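Type III Pentaketide Synthase (Neurospora crassa, PDB 3EUO) is a fungal type III polyketide synthase, probably an acyltransferase that builds pentaketide chains by repeated condensation of acyl units. Local coordinates at residues 151-156 with 167-172; 321-326 with 339-344; 62-65 with 71-74. All blocks are in the same frame, centred on the assembly; numbering follows the deposited sequence.

Contact 1. Residues 151-156 with 167-172; sequences RTAANL and ARILVL
Ala-153 and Leu-156 on helix 145-162 pack against Ile-169 and Val-171 on strand 168-175, a helix-on-sheet layer of the thiolase fold. The contact is apolar and buried. No hydrogen bond crosses it. The axes of the two short segments run nearly antiparallel, at 167°, and approach to 9.2 Å. Ala-153 is the small residue at the centre. Its CB meets both strand residues, lying 3.7 Å from Val-171 CG2 and 3.9 Å from Ile-169 CG2. Val-171 uses the branch that stands beside its backbone N, anti to the carbonyl carbon. Ile-169 works with both of its branches. CG2 goes to Ala-153, while CG1 stands anti to the carbonyl carbon (chi1 -54°) and carries CD1 toward the helix. There Ile-169 CD1 touches the backbone at Ala-153 O, 3.4 Å away. Ile-169 CD1 also reaches Leu-156 CB at 3.7 Å.

The helix belongs to a beta-alpha-beta crossover. It links strand 134-138 to strand 168-175, which is parallel to it, and strand 105-109 lies between them in the sheet. Val-107 of that middle strand touches both Leu-156 and Ile-169. Leu-210 of strand 204-211 meets Ala-153 from the other neighbouring strand. Leu-156 also packs on Asn-155 of the second subunit.

Contact 2. Residues 321-326 with 339-344; sequences YDRYIN and LNRLRE
Arg-341, on helix 334-342, reaches across to Asp-322 and Arg-323 on helix 318-327. Its CB sits over one face of the Arg-323 guanidinium, toward the rim, 3.5 Å from Arg-323 NE. CG is anti to the backbone N (chi1 -179°), and the chain then bends at chi2. CG and CD cross Asp-322 at about a right angle, with Arg-341 CD 3.4 Å from Asp-322 OD2. The guanidinium grips Asp-322 side-on. Arg-341 NE bonds to Asp-322 OD2 at 2.7 Å. Arg-341 NH2 bonds to Asp-322 OD1 at 3.1 Å. Both oxygens lie near the guanidinium plane but are met from above the carboxylate plane. Arg-341 NH1 turns the other way, to Glu-344 OE1 at 2.8 Å and to Asp-346. Asp-322 OD2 is also paired with Arg-323 NH1, 2.8 Å away. A water joins Arg-323 NH2 to Asn-340 ND2. A leucine in place of Arg-341 would probably leave Asp-322 with Arg-323 as its remaining partner here, and Glu-344 and Asp-346 without this mate. Two arginines thus alternate with acidic groups in one salt-bridge network, and the shared carboxylate of Asp-322 probably offsets their closeness.

Contact 3. Residues 62-65 with 71-74; sequences VNKP and KELH
Lys-64 and Glu-72 form a salt bridge at the protein surface. Lys-64 NZ donates to Glu-72 OE1 at 2.8 Å. The two side chains come from opposite directions and meet at their charged ends. The ammonium does not lie in the carboxylate plane. It stands above it, 57° out of plane as seen from OE1. Glu-72 OE2 stays farther off, 3.7 Å from Lys-64 NZ. The last methylene comes close too, with Lys-64 CE 3.6 Å from Glu-72 OE1.

The torsions explain the meeting. Lys-64 is folded at its outer end, with chi3 -88° and chi4 81°, and this brings NZ round to the glutamate. Glu-72 is extended beyond CG and holds its carboxylate out toward the loop.

A second shell holds both sides. Glu-72 OE1 also accepts a hydrogen bond from Thr-69 N, just before helix 70-96. This is the bond that the glutamate makes in a capping box, with Glu-72 in the first turn. One oxygen therefore serves both the lysine and the helix start. The nearby amino end of the helix would probably favour the charged carboxylate as well. On the loop side, Arg-182 NH1 bonds to Val-62 O and to Lys-64 O, which ties down the backbone that carries the lysine.

Arg-182 belongs to helix 181-191, so the loop is moored to that helix as well as to helix 70-96. Asn-63 packs on Leu-25 and Arg-28 of helix 20-29, while Lys-71 and His-74 touch Val-245 in strand 241-246 of the second subunit.

In the fold
The three contacts are separate, and none touches another. Contact 1 and contact 2 are the nearest pair, with centres 23 Å apart and nearest atoms about 9 Å apart. Contact 3 lies farther out, its centre 34 Å from that of contact 1 and 31 Å from that of contact 2. Contacts 1 and 3 belong to the N-terminal chalcone synthase-type domain, and both touch the second subunit. Contact 2 belongs to the C-terminal one and touches no other chain. Cys-143, found as 3-sulfinoalanine, lies just before helix 145-162 of contact 1. It is probably the nucleophile, as in related chalcone synthases.

Contact 1. Residues 151-156 with 167-172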
# COMPACT_ATOMS: atom_id res chain seq x y z
N ARG A 151 12.36 1.15 5.65
CA ARG A 151 12.91 -0.21 5.56
C ARG A 151 12.62 -0.82 4.19
O ARG A 151 13.47 -1.50 3.59
CB ARG A 151 12.32 -1.07 6.68
CG ARG A 151 12.71 -2.56 6.63
CD ARG A 151 12.15 -3.34 7.84
NE ARG A 151 10.73 -3.08 8.07
CZ ARG A 151 9.75 -3.55 7.30
NH1 ARG A 151 10.03 -4.33 6.26
NH2 ARG A 151 8.49 -3.24 7.58
N THR A 152 11.41 -0.58 3.69
CA THR A 152 11.03 -1.03 2.36
C THR A 152 11.93 -0.38 1.32
O THR A 152 12.48 -1.07 0.46
CB THR A 152 9.55 -0.74 2.06
OG1 THR A 152 8.74 -1.40 3.03
CG2 THR A 152 9.17 -1.24 0.66
N ALA A 153 12.11 0.94 1.42
CA ALA A 153 13.06 1.66 0.56
C ALA A 153 14.48 1.09 0.62
O ALA A 153 15.16 1.02 -0.40
CB ALA A 153 13.08 3.14 0.91
N ALA A 154 14.93 0.68 1.82
CA ALA A 154 16.26 0.09 1.97
C ALA A 154 16.38 -1.19 1.17
O ALA A 154 17.37 -1.39 0.45
CB ALA A 154 16.57 -0.17 3.45
N ASN A 155 15.38 -2.06 1.27
CA ASN A 155 15.36 -3.30 0.49
C ASN A 155 15.36 -3.02 -1.02
O ASN A 155 16.06 -3.68 -1.78
CB ASN A 155 14.14 -4.15 0.87
CG ASN A 155 14.22 -4.71 2.29
OD1 ASN A 155 15.30 -4.90 2.84
ND2 ASN A 155 13.06 -5.01 2.87
N LEU A 156 14.58 -2.02 -1.43
CA LEU A 156 14.50 -1.64 -2.84
C LEU A 156 15.82 -1.06 -3.34
O LEU A 156 16.27 -1.39 -4.44
CB LEU A 156 13.33 -0.66 -3.06
CG LEU A 156 11.92 -1.20 -2.79
CD1 LEU A 156 10.92 -0.07 -2.88
CD2 LEU A 156 11.54 -2.32 -3.77
N ALA A 167 20.30 3.96 -7.10
CA ALA A 167 18.96 4.10 -6.57
C ALA A 167 18.90 5.36 -5.74
O ALA A 167 19.76 5.59 -4.88
CB ALA A 167 18.57 2.89 -5.74
N ARG A 168 17.88 6.17 -6.01
CA ARG A 168 17.58 7.35 -5.22
C ARG A 168 16.08 7.30 -4.96
O ARG A 168 15.28 7.47 -5.88
CB ARG A 168 17.93 8.63 -5.98
CG ARG A 168 19.36 8.66 -6.54
CD ARG A 168 20.44 8.84 -5.45
NE ARG A 168 21.76 8.99 -6.07
CZ ARG A 168 22.59 7.98 -6.36
NH1 ARG A 168 22.26 6.73 -6.08
NH2 ARG A 168 23.75 8.24 -6.94
N ILE A 169 15.71 7.05 -3.70
CA ILE A 169 14.31 6.79 -3.39
C ILE A 169 13.67 7.89 -2.57
O ILE A 169 14.15 8.22 -1.48
CB ILE A 169 14.12 5.42 -2.70
CG1 ILE A 169 14.78 4.31 -3.54
CG2 ILE A 169 12.63 5.15 -2.42
CD1 ILE A 169 14.41 2.88 -3.16
N LEU A 170 12.58 8.47 -3.09
CA LEU A 170 11.78 9.41 -2.33
C LEU A 170 10.91 8.61 -1.37
O LEU A 170 10.03 7.87 -1.81
CB LEU A 170 10.91 10.28 -3.25
CG LEU A 170 9.95 11.27 -2.56
CD1 LEU A 170 10.67 12.19 -1.57
CD2 LEU A 170 9.19 12.09 -3.57
N VAL A 171 11.17 8.77 -0.07
CA VAL A 171 10.38 8.11 0.97
C VAL A 171 9.47 9.14 1.63
O VAL A 171 9.96 10.10 2.22
CB VAL A 171 11.26 7.45 2.05
CG1 VAL A 171 10.44 6.45 2.88
CG2 VAL A 171 12.47 6.75 1.42
N LEU A 172 8.16 8.93 1.55
CA LEU A 172 7.21 10.00 1.86
C LEU A 172 6.07 9.54 2.77
O LEU A 172 5.49 8.49 2.55
CB LEU A 172 6.64 10.58 0.55
CG LEU A 172 5.51 11.64 0.62
CD1 LEU A 172 6.03 12.95 1.19
CD2 LEU A 172 4.87 11.85 -0.75

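Contact 2. Residues 321-326 with 339-344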
# COMPACT_ATOMS: atom_id res chain seq x y z
N TYR A 321 10.26 14.60 21.99
CA TYR A 321 9.56 15.56 22.84
C TYR A 321 9.21 16.86 22.13
O TYR A 321 8.10 17.36 22.28
CB TYR A 321 10.37 15.84 24.12
CG TYR A 321 10.07 14.84 25.21
CD1 TYR A 321 10.95 13.80 25.49
CD2 TYR A 321 8.89 14.93 25.95
CE1 TYR A 321 10.67 12.88 26.49
CE2 TYR A 321 8.60 14.01 26.95
CZ TYR A 321 9.50 12.99 27.22
OH TYR A 321 9.21 12.07 28.21
N ASP A 322 10.16 17.39 21.37
CA ASP A 322 9.97 18.64 20.65
C ASP A 322 8.81 18.55 19.67
O ASP A 322 7.96 19.44 19.61
CB ASP A 322 11.25 19.04 19.91
CG ASP A 322 11.12 20.35 19.17
OD1 ASP A 322 11.40 21.40 19.79
OD2 ASP A 322 10.74 20.34 17.98
N ARG A 323 8.79 17.47 18.89
CA ARG A 323 7.70 17.22 17.93
C ARG A 323 6.36 17.03 18.64
O ARG A 323 5.36 17.65 18.27
CB ARG A 323 8.02 15.99 17.08
CG ARG A 323 8.54 16.31 15.70
CD ARG A 323 9.85 17.07 15.72
NE ARG A 323 9.95 17.87 14.51
CZ ARG A 323 9.72 19.18 14.44
NH1 ARG A 323 9.40 19.87 15.53
NH2 ARG A 323 9.82 19.79 13.28
N TYR A 324 6.36 16.19 19.66
CA TYR A 324 5.14 15.83 20.37
C TYR A 324 4.48 17.05 21.02
O TYR A 324 3.28 17.28 20.85
CB TYR A 324 5.47 14.77 21.41
CG TYR A 324 4.28 14.31 22.22
CD1 TYR A 324 3.30 13.49 21.66
CD2 TYR A 324 4.14 14.70 23.55
CE1 TYR A 324 2.20 13.07 22.42
CE2 TYR A 324 3.05 14.29 24.31
CZ TYR A 324 2.09 13.48 23.74
OH TYR A 324 1.03 13.08 24.51
N ILE A 325 5.27 17.82 21.76
CA ILE A 325 4.74 18.97 22.48
C ILE A 325 4.22 20.05 21.53
O ILE A 325 3.14 20.60 21.76
CB ILE A 325 5.78 19.56 23.47
CG1 ILE A 325 6.07 18.55 24.58
CG2 ILE A 325 5.25 20.87 24.08
CD1 ILE A 325 7.24 18.93 25.49
N ASN A 326 4.98 20.34 20.48
CA ASN A 326 4.68 21.46 19.62
C ASN A 326 3.82 21.16 18.39
O ASN A 326 3.30 22.09 17.76
CB ASN A 326 5.99 22.14 19.21
CG ASN A 326 6.74 22.67 20.41
OD1 ASN A 326 7.78 22.13 20.79
ND2 ASN A 326 6.19 23.69 21.06
N LEU A 339 13.55 12.94 12.98
CA LEU A 339 14.90 12.83 12.43
C LEU A 339 15.44 14.14 11.83
O LEU A 339 16.65 14.43 11.94
CB LEU A 339 14.99 11.69 11.41
CG LEU A 339 14.91 10.28 11.99
CD1 LEU A 339 14.69 9.31 10.85
CD2 LEU A 339 16.17 9.93 12.77
N ASN A 340 14.55 14.91 11.21
CA ASN A 340 14.91 16.22 10.68
C ASN A 340 15.26 17.18 11.83
O ASN A 340 16.28 17.88 11.79
CB ASN A 340 13.76 16.79 9.84
CG ASN A 340 14.15 18.06 9.10
OD1 ASN A 340 15.22 18.15 8.50
ND2 ASN A 340 13.27 19.05 9.14
N ARG A 341 14.42 17.20 12.85
CA ARG A 341 14.62 18.10 13.98
C ARG A 341 15.87 17.73 14.80
O ARG A 341 16.57 18.62 15.29
CB ARG A 341 13.38 18.13 14.87
CG ARG A 341 13.45 19.07 16.08
CD ARG A 341 13.23 20.53 15.70
NE ARG A 341 13.04 21.35 16.89
CZ ARG A 341 13.77 22.41 17.21
NH1 ARG A 341 14.75 22.82 16.42
NH2 ARG A 341 13.51 23.08 18.33
N LEU A 342 16.14 16.43 14.92
CA LEU A 342 17.27 15.95 15.72
C LEU A 342 18.60 16.57 15.30
O LEU A 342 19.45 16.84 16.14
CB LEU A 342 17.36 14.42 15.67
CG LEU A 342 18.44 13.71 16.51
CD1 LEU A 342 18.25 13.95 18.00
CD2 LEU A 342 18.46 12.22 16.20
N ARG A 343 18.77 16.78 14.00
CA ARG A 343 20.05 17.27 13.49
C ARG A 343 20.17 18.80 13.46
O ARG A 343 21.14 19.33 12.91
CB ARG A 343 20.40 16.63 12.13
CG ARG A 343 19.31 16.70 11.06
CD ARG A 343 19.10 18.11 10.52
NE ARG A 343 18.18 18.15 9.38
CZ ARG A 343 18.54 18.01 8.10
NH1 ARG A 343 19.81 17.81 7.77
NH2 ARG A 343 17.61 18.07 7.15
N GLU A 344 19.20 19.50 14.05
CA GLU A 344 19.23 20.96 14.12
C GLU A 344 20.02 21.43 15.34
O GLU A 344 20.10 20.72 16.35
CB GLU A 344 17.81 21.53 14.11
CG GLU A 344 17.05 21.21 12.82
CD GLU A 344 15.69 21.86 12.72
OE1 GLU A 344 15.21 22.46 13.71
OE2 GLU A 344 15.08 21.76 11.63
O HOH W 1 11.30 18.63 11.28

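Contact 3. Residues 62-65 with 71-74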
# COMPACT_ATOMS: atom_id res chain seq x y z
N VAL A 62 -15.51 20.55 8.67
CA VAL A 62 -15.86 20.04 10.00
C VAL A 62 -17.07 20.79 10.59
O VAL A 62 -17.43 20.59 11.75
CB VAL A 62 -14.65 20.04 10.96
CG1 VAL A 62 -13.53 19.14 10.41
CG2 VAL A 62 -14.12 21.45 11.24
N ASN A 63 -17.69 21.62 9.76
CA ASN A 63 -18.85 22.40 10.17
C ASN A 63 -20.10 22.15 9.32
O ASN A 63 -20.96 23.02 9.17
CB ASN A 63 -18.49 23.89 10.23
CG ASN A 63 -17.56 24.22 11.40
OD1 ASN A 63 -16.37 24.45 11.21
ND2 ASN A 63 -18.11 24.23 12.61
N LYS A 64 -20.22 20.94 8.79
CA LYS A 64 -21.43 20.55 8.08
C LYS A 64 -22.44 19.94 9.06
O LYS A 64 -22.09 19.67 10.21
CB LYS A 64 -21.09 19.60 6.93
CG LYS A 64 -20.09 20.22 5.96
CD LYS A 64 -20.12 19.60 4.58
CE LYS A 64 -19.19 18.41 4.49
NZ LYS A 64 -19.84 17.20 5.07
N PRO A 65 -23.71 19.76 8.63
CA PRO A 65 -24.70 19.15 9.53
C PRO A 65 -24.21 17.82 10.12
O PRO A 65 -24.39 17.56 11.31
CB PRO A 65 -25.90 18.91 8.60
CG PRO A 65 -25.78 19.98 7.57
CD PRO A 65 -24.30 20.12 7.33
N LYS A 71 -15.60 10.36 1.23
CA LYS A 71 -15.38 11.05 -0.05
C LYS A 71 -15.02 12.52 0.15
O LYS A 71 -14.15 13.06 -0.54
CB LYS A 71 -16.63 10.93 -0.94
CG LYS A 71 -16.52 11.64 -2.29
CD LYS A 71 -17.78 11.46 -3.12
CE LYS A 71 -17.63 12.02 -4.53
NZ LYS A 71 -16.70 11.19 -5.37
N GLU A 72 -15.72 13.16 1.08
CA GLU A 72 -15.49 14.57 1.37
C GLU A 72 -14.13 14.76 2.04
O GLU A 72 -13.42 15.73 1.75
CB GLU A 72 -16.65 15.13 2.20
CG GLU A 72 -17.94 15.28 1.38
CD GLU A 72 -19.22 15.39 2.21
OE1 GLU A 72 -19.23 15.00 3.40
OE2 GLU A 72 -20.23 15.85 1.65
N LEU A 73 -13.76 13.82 2.89
CA LEU A 73 -12.42 13.79 3.48
C LEU A 73 -11.36 13.68 2.40
O LEU A 73 -10.35 14.40 2.43
CB LEU A 73 -12.28 12.63 4.48
CG LEU A 73 -13.05 12.78 5.79
CD1 LEU A 73 -13.04 11.47 6.56
CD2 LEU A 73 -12.48 13.91 6.64
N HIS A 74 -11.59 12.80 1.43
CA HIS A 74 -10.61 12.61 0.36
C HIS A 74 -10.36 13.91 -0.41
O HIS A 74 -9.22 14.23 -0.73
CB HIS A 74 -11.01 11.51 -0.61
CG HIS A 74 -10.09 11.41 -1.78
ND1 HIS A 74 -10.43 11.89 -3.03
CD2 HIS A 74 -8.82 10.96 -1.88
CE1 HIS A 74 -9.41 11.71 -3.85
NE2 HIS A 74 -8.42 11.15 -3.18